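Local structure of epidermin decarboxylase (Staphylococcus epidermidis, 1G63) at residues 7-12 against 34-39; 13-18 against 79-84; 116-121 against 157-162; 110-115 against 136-141. The protein uses FMN to decarboxylate oxidatively the C-terminal cysteine of the epidermin precursor, leaving a carbon-carbon double bond in the peptide. One frame throughout, in Å; residues are numbered along the deposited sequence.

The four contacts illustrate how a Rossmann-like sheet presents a cofactor at the carboxyl ends of its strands. Contacts 1, 2 and 4 share that sheet. Contacts 1 and 2 lie about 7 Å apart between centres and are tied by the Cys-8 O to Leu-80 N bond of 3.0 Å; in turn, Ala-82 O and Asn-115 N, 2.9 Å apart, couple contact 2 to contact 4. Contact 3 stands off the sheet, its centre about 19 Å from that of contact 1. All four touch the same FMN: contacts 1 and 2 hold its phosphate, while contacts 2, 3 and 4 meet its pyrimidine end. His-67 of a second subunit packs on Met-120, bringing the active-site histidine to this flavin.

Contact 1 of 4, residues 7-12 against 34-39; sequences ICATAS and ILFSPS. With FMN (flavin mononucleotide), chain N.
Ala-9 sets its CB obliquely against the Phe-36 ring, 3.6 Å from CD2. On the same face of the sheet, CG2 of Ile-7 lies 4.0 Å from CD1 of Ile-34, and the two branched chains cross at a slant. Ile-34 has CG1 anti to its backbone N (chi1 -167°), which brings that carbon close to the carbonyl O of Ile-7. Helix 18-25 covers both isoleucines, whereas Cys-8 and Leu-35 face the other way, toward helix 98-105. Strands 5-9 and 32-36 are the neighbouring parallel strands of a beta-alpha-beta unit, the building block of Rossmann-like folds. Leu-35 N donates to Ile-7 O, Ala-9 N to Leu-35 O at 2.9 Å, and Ser-37 N to Ala-9 O. Past the last bond the chains leave the sheet, still touching through CB of Ala-11 and CB of Ser-39, and the FMN phosphate sits against them. Its O2P is gripped twice: by Ala-11 N at 2.6 Å, with a nearly straight N-H (163°), and by Ser-37 OG at 2.9 Å. With OG held between backbone N and carbonyl carbon (chi1 73°), Ser-37 turns that hydroxyl to the phosphate. Ala-11 centres an inverse gamma turn closed by Ser-12 N on Thr-10 O, and its carbonyl O accepts a hydrogen bond from the ribityl hydroxyl O2' at 2.8 Å. Thr-10 OG1 turns instead to Pro-81 O of the adjoining strand.

Contact 2 of 4, residues 13-18 against 79-84; sequences INVINI and VLPASA. With FMN (flavin mononucleotide), chain N.
The short 3-10 turn leading from strand 5-9 into helix 18-25 rests on a cis proline in strand 76-82; Asn-14 and Val-15 of the turn, with Ile-18 just beyond, pack against Leu-80 and Pro-81. CG of the Pro-81 ring comes 3.8 Å from Val-15 N, so the ring touches backbone as much as side chain. Its CD lies 4.2 Å from CB of Val-15. Ile-18 meets the corner through its tip: chi1 (-164°) sets CG1 anti to the backbone N, and chi2 (62°) then places CD1 3.3 Å from Leu-80 O and 4.3 Å from Leu-80 CG. The cis peptide turns the chain at Leu-80 and Pro-81, at the carboxyl end of the central sheet where a Rossmann-like fold places its cofactor. Beyond the corner, Ser-83 occupies the N-cap position of helix 84-91. Its OG both caps Thr-86 N and donates to FMN O1P at 2.9 Å, while Ala-84 gives its N-H to flavin O2 at 2.9 Å (159°). A helix start pointing at O2 would probably favour negative charge at that end of the isoalloxazine. CB of Ile-13 lies 4.0 Å from flavin N5, and its side chain packs on Leu-51 of a third subunit.

Contact 3 of 4, residues 116-121 against 157-162; sequences MNIRMW and KNNITM. With FMN (flavin mononucleotide), chain N.
One water, rather than any direct hydrogen bond, links Ile-118 to the strand containing Asn-159 and Ile-160. It accepts from three N-H groups: Ile-118 N at 2.9 Å, Asn-159 ND2 at 2.9 Å and, more loosely, Ile-160 N at 3.3 Å. Beside it the side chains of Ile-118 and Ile-160 run past each other in opposite directions, CD1 of the first 4.0 Å from CG2 of the second. CG2 of Ile-118 lies 3.8 Å from Asn-158 O and 3.9 Å from Lys-157 NZ. Asn-117 is the N-cap of the short, weakly bonded helix 118-121, its OD1 taking Arg-119 N at 2.9 Å (167°). This helix follows strand 110-114, while 157-162 belongs to the antiparallel hairpin of strands 144-149 and 156-161. On the flavin side, CA of Met-116 is 3.4 Å from N3. The water thus mainly serves Ile-118 N and Asn-159 ND2, and the direct contact is van der Waals packing of the two isoleucines on each other and on polar atoms.

Contact 4 of 4, residues 110-115 against 136-141; sequences LFIFPN and NDVKVY. With FMN (flavin mononucleotide), chain N.
The rings of Phe-113 and Tyr-141 meet obliquely, their planes at 40° and centroids 5.3 Å apart. With CG anti to its backbone N (chi1 175°), Tyr-141 carries that atom to 3.8 Å from CD2 of Phe-113. The Tyr-141 ring also meets Phe-171 edge-to-face. The Phe-111 ring lies beside the Lys-139 chain, CD2 to CB 3.8 Å; Phe-111, Phe-113, Lys-139 and Tyr-141 all touch helix 165-172. They flank the parallel pairing of strand 110-114 with strand 139-140, outermost in this chain's sheet, the two joined through helix 124-134 as a beta-alpha-beta unit. Ile-112 N donates almost straight to Lys-139 O (2.7 Å, 176°), and Tyr-141 N to Ile-112 O at 2.9 Å; Lys-139 N to Leu-110 O is weak. On the helix 124-134 side, CD1 of Ile-112 packs on CG1 of Val-138 at 3.8 Å, and Pro-114 CG on Val-140 CG1. Just past the strand, Asn-115 O accepts a hydrogen bond from flavin N3 at 2.8 Å.

Contact 1 of 4, residues 7-12 against 34-39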
# COMPACT_ATOMS: atom_id res chain seq x y z
N ILE B 7 24.27 -12.87 -21.44
CA ILE B 7 23.31 -13.96 -21.41
C ILE B 7 21.92 -13.36 -21.25
O ILE B 7 21.68 -12.58 -20.34
CB ILE B 7 23.53 -14.92 -20.22
CG1 ILE B 7 24.83 -15.70 -20.38
CG2 ILE B 7 22.33 -15.89 -20.10
CD1 ILE B 7 25.13 -16.61 -19.20
N CYS B 8 21.03 -13.72 -22.16
CA CYS B 8 19.65 -13.26 -22.09
C CYS B 8 18.86 -14.49 -21.67
O CYS B 8 18.65 -15.40 -22.47
CB CYS B 8 19.17 -12.74 -23.46
SG CYS B 8 19.90 -11.13 -23.92
N ALA B 9 18.45 -14.53 -20.40
CA ALA B 9 17.71 -15.67 -19.86
C ALA B 9 16.19 -15.45 -19.88
O ALA B 9 15.69 -14.39 -19.52
CB ALA B 9 18.17 -15.96 -18.44
N THR B 10 15.47 -16.48 -20.31
CA THR B 10 14.02 -16.42 -20.40
C THR B 10 13.35 -17.41 -19.46
O THR B 10 14.02 -18.28 -18.85
CB THR B 10 13.55 -16.68 -21.85
OG1 THR B 10 13.85 -18.02 -22.24
CG2 THR B 10 14.25 -15.71 -22.80
N ALA B 11 12.03 -17.29 -19.34
CA ALA B 11 11.23 -18.11 -18.45
C ALA B 11 11.13 -19.60 -18.77
O ALA B 11 10.05 -20.15 -18.96
CB ALA B 11 9.83 -17.52 -18.31
N SER B 12 12.29 -20.25 -18.82
CA SER B 12 12.37 -21.68 -19.04
C SER B 12 12.68 -22.25 -17.66
O SER B 12 13.40 -21.63 -16.88
CB SER B 12 13.51 -22.03 -19.99
OG SER B 12 13.92 -23.38 -19.80
N ILE B 34 24.39 -10.54 -17.43
CA ILE B 34 23.11 -11.18 -17.64
C ILE B 34 21.90 -10.23 -17.64
O ILE B 34 21.91 -9.18 -17.00
CB ILE B 34 22.93 -12.31 -16.59
CG1 ILE B 34 21.75 -13.20 -16.97
CG2 ILE B 34 22.80 -11.70 -15.21
CD1 ILE B 34 21.82 -14.58 -16.35
N LEU B 35 20.88 -10.62 -18.39
CA LEU B 35 19.65 -9.84 -18.53
C LEU B 35 18.49 -10.86 -18.55
O LEU B 35 18.53 -11.82 -19.30
CB LEU B 35 19.71 -9.07 -19.86
CG LEU B 35 18.72 -7.94 -20.16
CD1 LEU B 35 19.00 -7.39 -21.56
CD2 LEU B 35 17.30 -8.46 -20.07
N PHE B 36 17.47 -10.64 -17.72
CA PHE B 36 16.34 -11.57 -17.66
C PHE B 36 15.05 -11.04 -18.26
O PHE B 36 14.84 -9.83 -18.38
CB PHE B 36 16.04 -11.96 -16.20
CG PHE B 36 17.13 -12.76 -15.54
CD1 PHE B 36 18.20 -12.13 -14.90
CD2 PHE B 36 17.09 -14.16 -15.53
CE1 PHE B 36 19.21 -12.87 -14.27
CE2 PHE B 36 18.08 -14.91 -14.90
CZ PHE B 36 19.15 -14.26 -14.27
N SER B 37 14.17 -11.96 -18.64
CA SER B 37 12.87 -11.59 -19.17
C SER B 37 11.99 -11.41 -17.93
O SER B 37 12.20 -12.06 -16.90
CB SER B 37 12.31 -12.71 -20.05
OG SER B 37 11.88 -13.82 -19.28
N PRO B 38 11.00 -10.52 -17.99
CA PRO B 38 10.11 -10.30 -16.84
C PRO B 38 9.58 -11.59 -16.21
O PRO B 38 9.59 -11.74 -14.99
CB PRO B 38 9.00 -9.44 -17.43
CG PRO B 38 9.74 -8.62 -18.44
CD PRO B 38 10.64 -9.63 -19.11
N SER B 39 9.13 -12.51 -17.05
CA SER B 39 8.58 -13.77 -16.55
C SER B 39 9.57 -14.69 -15.85
O SER B 39 9.18 -15.47 -14.97
CB SER B 39 7.92 -14.55 -17.69
OG SER B 39 6.80 -13.85 -18.18
N1 FMN N . 8.51 -22.25 -21.85
C2 FMN N . 9.55 -22.68 -22.63
O2 FMN N . 9.75 -22.31 -23.75
N3 FMN N . 10.47 -23.64 -22.08
C4 FMN N . 10.39 -24.18 -20.84
O4 FMN N . 11.22 -25.03 -20.48
C4A FMN N . 9.26 -23.74 -20.02
N5 FMN N . 9.12 -24.16 -18.77
C5A FMN N . 8.17 -23.61 -17.97
C6 FMN N . 8.08 -24.00 -16.56
C7 FMN N . 7.07 -23.58 -15.74
C7M FMN N . 7.01 -24.01 -14.26
C8 FMN N . 6.16 -22.52 -16.21
C8M FMN N . 5.11 -21.92 -15.30
C9 FMN N . 6.21 -22.16 -17.55
C9A FMN N . 7.17 -22.66 -18.45
N10 FMN N . 7.29 -22.30 -19.83
C10 FMN N . 8.35 -22.72 -20.61
C1' FMN N . 6.35 -21.32 -20.40
C2' FMN N . 6.98 -19.91 -20.35
O2' FMN N . 7.36 -19.47 -19.05
C3' FMN N . 6.01 -18.88 -20.94
O3' FMN N . 5.77 -19.20 -22.35
C4' FMN N . 6.45 -17.43 -20.84
O4' FMN N . 5.39 -16.54 -21.25
C5' FMN N . 7.72 -17.10 -21.62
O5' FMN N . 8.12 -15.74 -21.36
P FMN N . 9.55 -15.17 -21.74
O1P FMN N . 9.74 -15.40 -23.21
O2P FMN N . 10.56 -15.85 -20.89
O3P FMN N . 9.46 -13.64 -21.39

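Contact 2 of 4, residues 13-18 against 79-84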
# COMPACT_ATOMS: atom_id res chain seq x y z
N ILE B 13 12.14 -23.42 -17.35
CA ILE B 13 12.38 -24.05 -16.06
C ILE B 13 13.87 -24.12 -15.74
O ILE B 13 14.26 -24.00 -14.58
CB ILE B 13 11.77 -25.48 -16.01
CG1 ILE B 13 11.99 -26.10 -14.64
CG2 ILE B 13 12.38 -26.35 -17.10
CD1 ILE B 13 11.40 -25.31 -13.49
N ASN B 14 14.71 -24.31 -16.76
CA ASN B 14 16.14 -24.42 -16.52
C ASN B 14 16.86 -23.13 -16.19
O ASN B 14 18.07 -23.14 -15.99
CB ASN B 14 16.83 -25.10 -17.70
CG ASN B 14 16.48 -26.56 -17.80
OD1 ASN B 14 15.72 -26.97 -18.68
ND2 ASN B 14 17.02 -27.35 -16.89
N VAL B 15 16.13 -22.03 -16.14
CA VAL B 15 16.75 -20.76 -15.80
C VAL B 15 17.21 -20.83 -14.34
O VAL B 15 18.05 -20.05 -13.90
CB VAL B 15 15.78 -19.58 -15.98
CG1 VAL B 15 14.65 -19.67 -14.97
CG2 VAL B 15 16.52 -18.26 -15.86
N ILE B 16 16.66 -21.79 -13.59
CA ILE B 16 17.04 -21.96 -12.19
C ILE B 16 18.47 -22.49 -12.05
O ILE B 16 19.04 -22.47 -10.96
CB ILE B 16 16.09 -22.93 -11.45
CG1 ILE B 16 16.35 -24.37 -11.92
CG2 ILE B 16 14.65 -22.54 -11.70
CD1 ILE B 16 15.55 -25.41 -11.16
N ASN B 17 19.04 -22.96 -13.15
CA ASN B 17 20.40 -23.48 -13.15
C ASN B 17 21.37 -22.59 -13.93
O ASN B 17 22.50 -22.97 -14.19
CB ASN B 17 20.43 -24.89 -13.75
CG ASN B 17 19.73 -25.92 -12.88
OD1 ASN B 17 19.15 -26.88 -13.39
ND2 ASN B 17 19.78 -25.72 -11.56
N ILE B 18 20.91 -21.40 -14.30
CA ILE B 18 21.73 -20.47 -15.08
C ILE B 18 23.04 -20.08 -14.38
O ILE B 18 24.03 -19.79 -15.04
CB ILE B 18 20.93 -19.18 -15.45
CG1 ILE B 18 21.65 -18.42 -16.56
CG2 ILE B 18 20.75 -18.28 -14.24
CD1 ILE B 18 21.79 -19.20 -17.86
N VAL B 79 20.94 -16.33 -25.86
CA VAL B 79 19.64 -16.37 -25.24
C VAL B 79 19.63 -17.80 -24.71
O VAL B 79 19.43 -18.77 -25.44
CB VAL B 79 18.51 -16.08 -26.25
CG1 VAL B 79 18.66 -16.97 -27.44
CG2 VAL B 79 17.15 -16.28 -25.58
N LEU B 80 19.90 -17.91 -23.41
CA LEU B 80 20.03 -19.19 -22.74
C LEU B 80 19.47 -19.13 -21.31
O LEU B 80 19.95 -18.37 -20.49
CB LEU B 80 21.52 -19.55 -22.69
CG LEU B 80 22.05 -20.74 -21.89
CD1 LEU B 80 21.65 -22.04 -22.54
CD2 LEU B 80 23.57 -20.63 -21.82
N PRO B 81 18.41 -19.91 -21.02
CA PRO B 81 17.72 -20.82 -21.95
C PRO B 81 16.82 -19.95 -22.82
O PRO B 81 16.44 -18.85 -22.41
CB PRO B 81 16.88 -21.71 -21.04
CG PRO B 81 17.38 -21.42 -19.65
CD PRO B 81 17.81 -20.00 -19.69
N ALA B 82 16.48 -20.44 -24.01
CA ALA B 82 15.61 -19.70 -24.91
C ALA B 82 14.24 -20.37 -24.98
O ALA B 82 14.11 -21.52 -25.39
CB ALA B 82 16.24 -19.64 -26.29
N SER B 83 13.22 -19.63 -24.56
CA SER B 83 11.84 -20.12 -24.57
C SER B 83 11.23 -20.03 -25.96
O SER B 83 11.69 -19.25 -26.80
CB SER B 83 10.99 -19.29 -23.61
OG SER B 83 10.96 -17.93 -24.02
N ALA B 84 10.20 -20.82 -26.20
CA ALA B 84 9.52 -20.81 -27.49
C ALA B 84 9.00 -19.40 -27.73
O ALA B 84 9.12 -18.86 -28.82
CB ALA B 84 8.37 -21.80 -27.49
N1 FMN N . 8.51 -22.25 -21.85
C2 FMN N . 9.55 -22.68 -22.63
O2 FMN N . 9.75 -22.31 -23.75
N3 FMN N . 10.47 -23.64 -22.08
C4 FMN N . 10.39 -24.18 -20.84
O4 FMN N . 11.22 -25.03 -20.48
C4A FMN N . 9.26 -23.74 -20.02
N5 FMN N . 9.12 -24.16 -18.77
C5A FMN N . 8.17 -23.61 -17.97
C6 FMN N . 8.08 -24.00 -16.56
C7 FMN N . 7.07 -23.58 -15.74
C7M FMN N . 7.01 -24.01 -14.26
C8 FMN N . 6.16 -22.52 -16.21
C8M FMN N . 5.11 -21.92 -15.30
C9 FMN N . 6.21 -22.16 -17.55
C9A FMN N . 7.17 -22.66 -18.45
N10 FMN N . 7.29 -22.30 -19.83
C10 FMN N . 8.35 -22.72 -20.61
C1' FMN N . 6.35 -21.32 -20.40
C2' FMN N . 6.98 -19.91 -20.35
O2' FMN N . 7.36 -19.47 -19.05
C3' FMN N . 6.01 -18.88 -20.94
O3' FMN N . 5.77 -19.20 -22.35
C4' FMN N . 6.45 -17.43 -20.84
O4' FMN N . 5.39 -16.54 -21.25
C5' FMN N . 7.72 -17.10 -21.62
O5' FMN N . 8.12 -15.74 -21.36
P FMN N . 9.55 -15.17 -21.74
O1P FMN N . 9.74 -15.40 -23.21
O2P FMN N . 10.56 -15.85 -20.89
O3P FMN N . 9.46 -13.64 -21.39

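Contact 3 of 4, residues 116-121 against 157-162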
# COMPACT_ATOMS: atom_id res chain seq x y z
N MET B 116 12.67 -26.36 -24.09
CA MET B 116 11.24 -26.49 -23.86
C MET B 116 10.90 -27.97 -23.94
O MET B 116 11.72 -28.78 -24.36
CB MET B 116 10.48 -25.75 -24.96
CG MET B 116 10.79 -26.28 -26.36
SD MET B 116 10.16 -25.27 -27.72
CE MET B 116 11.46 -24.01 -27.84
N ASN B 117 9.68 -28.31 -23.54
CA ASN B 117 9.23 -29.68 -23.60
C ASN B 117 9.17 -30.08 -25.06
O ASN B 117 8.90 -29.25 -25.92
CB ASN B 117 7.86 -29.82 -22.95
CG ASN B 117 7.37 -31.24 -22.95
OD1 ASN B 117 6.85 -31.74 -23.95
ND2 ASN B 117 7.53 -31.92 -21.82
N ILE B 118 9.43 -31.36 -25.34
CA ILE B 118 9.42 -31.87 -26.70
C ILE B 118 8.15 -31.56 -27.50
O ILE B 118 8.22 -31.30 -28.70
CB ILE B 118 9.67 -33.40 -26.71
CG1 ILE B 118 9.85 -33.90 -28.14
CG2 ILE B 118 8.52 -34.12 -26.02
CD1 ILE B 118 11.05 -33.29 -28.85
N ARG B 119 6.99 -31.57 -26.85
CA ARG B 119 5.74 -31.28 -27.56
C ARG B 119 5.67 -29.85 -28.07
O ARG B 119 5.11 -29.59 -29.13
CB ARG B 119 4.53 -31.57 -26.68
CG ARG B 119 3.21 -31.12 -27.31
CD ARG B 119 2.01 -31.81 -26.69
NE ARG B 119 1.97 -33.23 -26.98
CZ ARG B 119 1.27 -34.14 -26.32
NH1 ARG B 119 1.34 -35.40 -26.71
NH2 ARG B 119 0.52 -33.80 -25.28
N MET B 120 6.22 -28.91 -27.31
CA MET B 120 6.23 -27.50 -27.72
C MET B 120 7.15 -27.34 -28.92
O MET B 120 6.90 -26.54 -29.82
CB MET B 120 6.73 -26.61 -26.58
CG MET B 120 5.84 -26.58 -25.35
SD MET B 120 6.57 -25.58 -24.04
CE MET B 120 6.33 -23.91 -24.73
N TRP B 121 8.23 -28.12 -28.91
CA TRP B 121 9.22 -28.09 -29.96
C TRP B 121 8.64 -28.48 -31.32
O TRP B 121 9.13 -28.04 -32.35
CB TRP B 121 10.37 -29.04 -29.60
CG TRP B 121 11.48 -29.06 -30.60
CD1 TRP B 121 11.88 -30.12 -31.36
CD2 TRP B 121 12.37 -27.98 -30.93
NE1 TRP B 121 12.95 -29.77 -32.14
CE2 TRP B 121 13.27 -28.46 -31.90
CE3 TRP B 121 12.49 -26.65 -30.49
CZ2 TRP B 121 14.28 -27.67 -32.45
CZ3 TRP B 121 13.49 -25.86 -31.04
CH2 TRP B 121 14.38 -26.37 -32.01
N LYS B 157 10.67 -41.59 -22.70
CA LYS B 157 10.35 -40.67 -23.79
C LYS B 157 11.55 -39.85 -24.22
O LYS B 157 12.49 -39.64 -23.45
CB LYS B 157 9.21 -39.73 -23.35
CG LYS B 157 8.70 -38.81 -24.46
CD LYS B 157 7.66 -37.80 -23.97
CE LYS B 157 8.28 -36.78 -23.00
NZ LYS B 157 7.34 -35.67 -22.61
N ASN B 158 11.51 -39.40 -25.47
CA ASN B 158 12.56 -38.55 -26.01
C ASN B 158 12.31 -37.19 -25.35
O ASN B 158 11.17 -36.75 -25.25
CB ASN B 158 12.44 -38.42 -27.53
CG ASN B 158 13.66 -37.78 -28.16
OD1 ASN B 158 13.58 -37.23 -29.26
ND2 ASN B 158 14.79 -37.86 -27.48
N ASN B 159 13.38 -36.54 -24.90
CA ASN B 159 13.26 -35.24 -24.24
C ASN B 159 14.43 -34.33 -24.60
O ASN B 159 15.56 -34.80 -24.71
CB ASN B 159 13.21 -35.45 -22.73
CG ASN B 159 11.84 -35.91 -22.23
OD1 ASN B 159 11.73 -36.80 -21.37
ND2 ASN B 159 10.78 -35.30 -22.76
N ILE B 160 14.17 -33.03 -24.78
CA ILE B 160 15.27 -32.12 -25.09
C ILE B 160 15.97 -31.82 -23.76
O ILE B 160 15.34 -31.82 -22.70
CB ILE B 160 14.78 -30.79 -25.80
CG1 ILE B 160 14.43 -29.73 -24.77
CG2 ILE B 160 13.59 -31.06 -26.71
CD1 ILE B 160 15.53 -28.75 -24.53
N THR B 161 17.27 -31.58 -23.81
CA THR B 161 18.03 -31.30 -22.60
C THR B 161 18.86 -30.03 -22.73
O THR B 161 19.02 -29.49 -23.81
CB THR B 161 18.98 -32.46 -22.24
OG1 THR B 161 19.93 -32.64 -23.30
CG2 THR B 161 18.21 -33.74 -22.05
N MET B 162 19.40 -29.58 -21.60
CA MET B 162 20.23 -28.39 -21.60
C MET B 162 21.61 -28.68 -22.22
O MET B 162 22.16 -29.77 -22.07
CB MET B 162 20.38 -27.86 -20.16
CG MET B 162 19.14 -27.15 -19.61
SD MET B 162 18.89 -25.43 -20.20
CE MET B 162 18.37 -25.73 -21.74
N1 FMN N . 8.51 -22.25 -21.85
C2 FMN N . 9.55 -22.68 -22.63
O2 FMN N . 9.75 -22.31 -23.75
N3 FMN N . 10.47 -23.64 -22.08
C4 FMN N . 10.39 -24.18 -20.84
O4 FMN N . 11.22 -25.03 -20.48
C4A FMN N . 9.26 -23.74 -20.02
N5 FMN N . 9.12 -24.16 -18.77
C5A FMN N . 8.17 -23.61 -17.97
C6 FMN N . 8.08 -24.00 -16.56
C7 FMN N . 7.07 -23.58 -15.74
C7M FMN N . 7.01 -24.01 -14.26
C8 FMN N . 6.16 -22.52 -16.21
C8M FMN N . 5.11 -21.92 -15.30
C9 FMN N . 6.21 -22.16 -17.55
C9A FMN N . 7.17 -22.66 -18.45
N10 FMN N . 7.29 -22.30 -19.83
C10 FMN N . 8.35 -22.72 -20.61
C1' FMN N . 6.35 -21.32 -20.40
C2' FMN N . 6.98 -19.91 -20.35
O2' FMN N . 7.36 -19.47 -19.05
C3' FMN N . 6.01 -18.88 -20.94
O3' FMN N . 5.77 -19.20 -22.35
C4' FMN N . 6.45 -17.43 -20.84
O4' FMN N . 5.39 -16.54 -21.25
C5' FMN N . 7.72 -17.10 -21.62
O5' FMN N . 8.12 -15.74 -21.36
P FMN N . 9.55 -15.17 -21.74
O1P FMN N . 9.74 -15.40 -23.21
O2P FMN N . 10.56 -15.85 -20.89
O3P FMN N . 9.46 -13.64 -21.39
O HOH W 1 11.24 -32.52 -23.37

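Contact 4 of 4, residues 110-115 against 136-141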
# COMPACT_ATOMS: atom_id res chain seq x y z
N LEU B 110 23.82 -12.68 -32.15
CA LEU B 110 22.91 -13.56 -31.44
C LEU B 110 23.07 -15.07 -31.59
O LEU B 110 23.21 -15.59 -32.69
CB LEU B 110 21.48 -13.16 -31.81
CG LEU B 110 20.34 -13.45 -30.85
CD1 LEU B 110 20.62 -12.79 -29.51
CD2 LEU B 110 19.05 -12.92 -31.45
N PHE B 111 23.04 -15.76 -30.46
CA PHE B 111 23.13 -17.22 -30.41
C PHE B 111 21.97 -17.76 -29.55
O PHE B 111 21.90 -17.48 -28.35
CB PHE B 111 24.46 -17.68 -29.81
CG PHE B 111 25.67 -17.23 -30.60
CD1 PHE B 111 26.15 -15.92 -30.48
CD2 PHE B 111 26.32 -18.11 -31.46
CE1 PHE B 111 27.25 -15.50 -31.20
CE2 PHE B 111 27.43 -17.69 -32.20
CZ PHE B 111 27.90 -16.38 -32.06
N ILE B 112 21.08 -18.52 -30.16
CA ILE B 112 19.92 -19.05 -29.46
C ILE B 112 20.00 -20.53 -29.05
O ILE B 112 20.27 -21.39 -29.88
CB ILE B 112 18.66 -18.84 -30.31
CG1 ILE B 112 18.47 -17.34 -30.59
CG2 ILE B 112 17.44 -19.44 -29.62
CD1 ILE B 112 17.31 -17.03 -31.49
N PHE B 113 19.75 -20.80 -27.77
CA PHE B 113 19.76 -22.18 -27.26
C PHE B 113 18.35 -22.56 -26.78
O PHE B 113 18.01 -22.38 -25.62
CB PHE B 113 20.75 -22.34 -26.11
CG PHE B 113 22.17 -22.12 -26.52
CD1 PHE B 113 22.73 -20.84 -26.53
CD2 PHE B 113 22.97 -23.19 -26.92
CE1 PHE B 113 24.05 -20.63 -26.93
CE2 PHE B 113 24.28 -23.00 -27.32
CZ PHE B 113 24.83 -21.71 -27.32
N PRO B 114 17.53 -23.10 -27.68
CA PRO B 114 16.16 -23.50 -27.34
C PRO B 114 16.06 -24.50 -26.19
O PRO B 114 16.87 -25.41 -26.08
CB PRO B 114 15.64 -24.10 -28.64
CG PRO B 114 16.42 -23.39 -29.70
CD PRO B 114 17.81 -23.35 -29.10
N ASN B 115 15.06 -24.30 -25.34
CA ASN B 115 14.79 -25.21 -24.24
C ASN B 115 13.30 -25.20 -23.93
O ASN B 115 12.73 -24.17 -23.57
CB ASN B 115 15.56 -24.85 -22.98
CG ASN B 115 15.36 -25.88 -21.87
OD1 ASN B 115 14.67 -25.62 -20.88
ND2 ASN B 115 15.95 -27.06 -22.04
N ASN B 136 18.48 -16.09 -41.79
CA ASN B 136 18.75 -14.67 -41.65
C ASN B 136 19.94 -14.37 -40.75
O ASN B 136 20.00 -13.32 -40.13
CB ASN B 136 17.51 -13.94 -41.14
CG ASN B 136 16.52 -13.64 -42.25
OD1 ASN B 136 16.76 -12.75 -43.08
ND2 ASN B 136 15.41 -14.37 -42.28
N ASP B 137 20.87 -15.32 -40.69
CA ASP B 137 22.10 -15.18 -39.92
C ASP B 137 22.02 -15.20 -38.41
O ASP B 137 22.93 -14.73 -37.73
CB ASP B 137 22.85 -13.92 -40.36
CG ASP B 137 23.70 -14.15 -41.59
OD1 ASP B 137 23.15 -14.62 -42.62
OD2 ASP B 137 24.92 -13.87 -41.54
N VAL B 138 20.94 -15.73 -37.87
CA VAL B 138 20.81 -15.83 -36.43
C VAL B 138 21.15 -17.28 -36.11
O VAL B 138 20.51 -18.20 -36.62
CB VAL B 138 19.39 -15.49 -35.96
CG1 VAL B 138 19.25 -15.74 -34.47
CG2 VAL B 138 19.10 -14.03 -36.26
N LYS B 139 22.18 -17.49 -35.30
CA LYS B 139 22.59 -18.84 -34.94
C LYS B 139 21.62 -19.48 -33.95
O LYS B 139 21.42 -19.00 -32.84
CB LYS B 139 24.00 -18.84 -34.36
CG LYS B 139 25.10 -18.51 -35.37
CD LYS B 139 25.10 -17.04 -35.74
CE LYS B 139 26.22 -16.70 -36.73
NZ LYS B 139 26.06 -17.41 -38.05
N VAL B 140 21.00 -20.58 -34.38
CA VAL B 140 20.07 -21.31 -33.55
C VAL B 140 20.59 -22.73 -33.38
O VAL B 140 20.63 -23.50 -34.33
CB VAL B 140 18.66 -21.37 -34.19
CG1 VAL B 140 17.70 -22.08 -33.25
CG2 VAL B 140 18.17 -19.97 -34.51
N TYR B 141 20.98 -23.07 -32.16
CA TYR B 141 21.52 -24.39 -31.86
C TYR B 141 20.46 -25.50 -31.88
O TYR B 141 19.31 -25.29 -31.52
CB TYR B 141 22.22 -24.28 -30.50
CG TYR B 141 22.76 -25.54 -29.91
CD1 TYR B 141 21.95 -26.39 -29.15
CD2 TYR B 141 24.11 -25.88 -30.06
CE1 TYR B 141 22.48 -27.53 -28.54
CE2 TYR B 141 24.64 -27.01 -29.46
CZ TYR B 141 23.82 -27.83 -28.70
OH TYR B 141 24.35 -28.96 -28.12
N1 FMN N . 8.51 -22.25 -21.85
C2 FMN N . 9.55 -22.68 -22.63
O2 FMN N . 9.75 -22.31 -23.75
N3 FMN N . 10.47 -23.64 -22.08
C4 FMN N . 10.39 -24.18 -20.84
O4 FMN N . 11.22 -25.03 -20.48
C4A FMN N . 9.26 -23.74 -20.02
N5 FMN N . 9.12 -24.16 -18.77
C5A FMN N . 8.17 -23.61 -17.97
C6 FMN N . 8.08 -24.00 -16.56
C7 FMN N . 7.07 -23.58 -15.74
C7M FMN N . 7.01 -24.01 -14.26
C8 FMN N . 6.16 -22.52 -16.21
C8M FMN N . 5.11 -21.92 -15.30
C9 FMN N . 6.21 -22.16 -17.55
C9A FMN N . 7.17 -22.66 -18.45
N10 FMN N . 7.29 -22.30 -19.83
C10 FMN N . 8.35 -22.72 -20.61
C1' FMN N . 6.35 -21.32 -20.40
C2' FMN N . 6.98 -19.91 -20.35
O2' FMN N . 7.36 -19.47 -19.05
C3' FMN N . 6.01 -18.88 -20.94
O3' FMN N . 5.77 -19.20 -22.35
C4' FMN N . 6.45 -17.43 -20.84
O4' FMN N . 5.39 -16.54 -21.25
C5' FMN N . 7.72 -17.10 -21.62
O5' FMN N . 8.12 -15.74 -21.36
P FMN N . 9.55 -15.17 -21.74
O1P FMN N . 9.74 -15.40 -23.21
O2P FMN N . 10.56 -15.85 -20.89
O3P FMN N . 9.46 -13.64 -21.39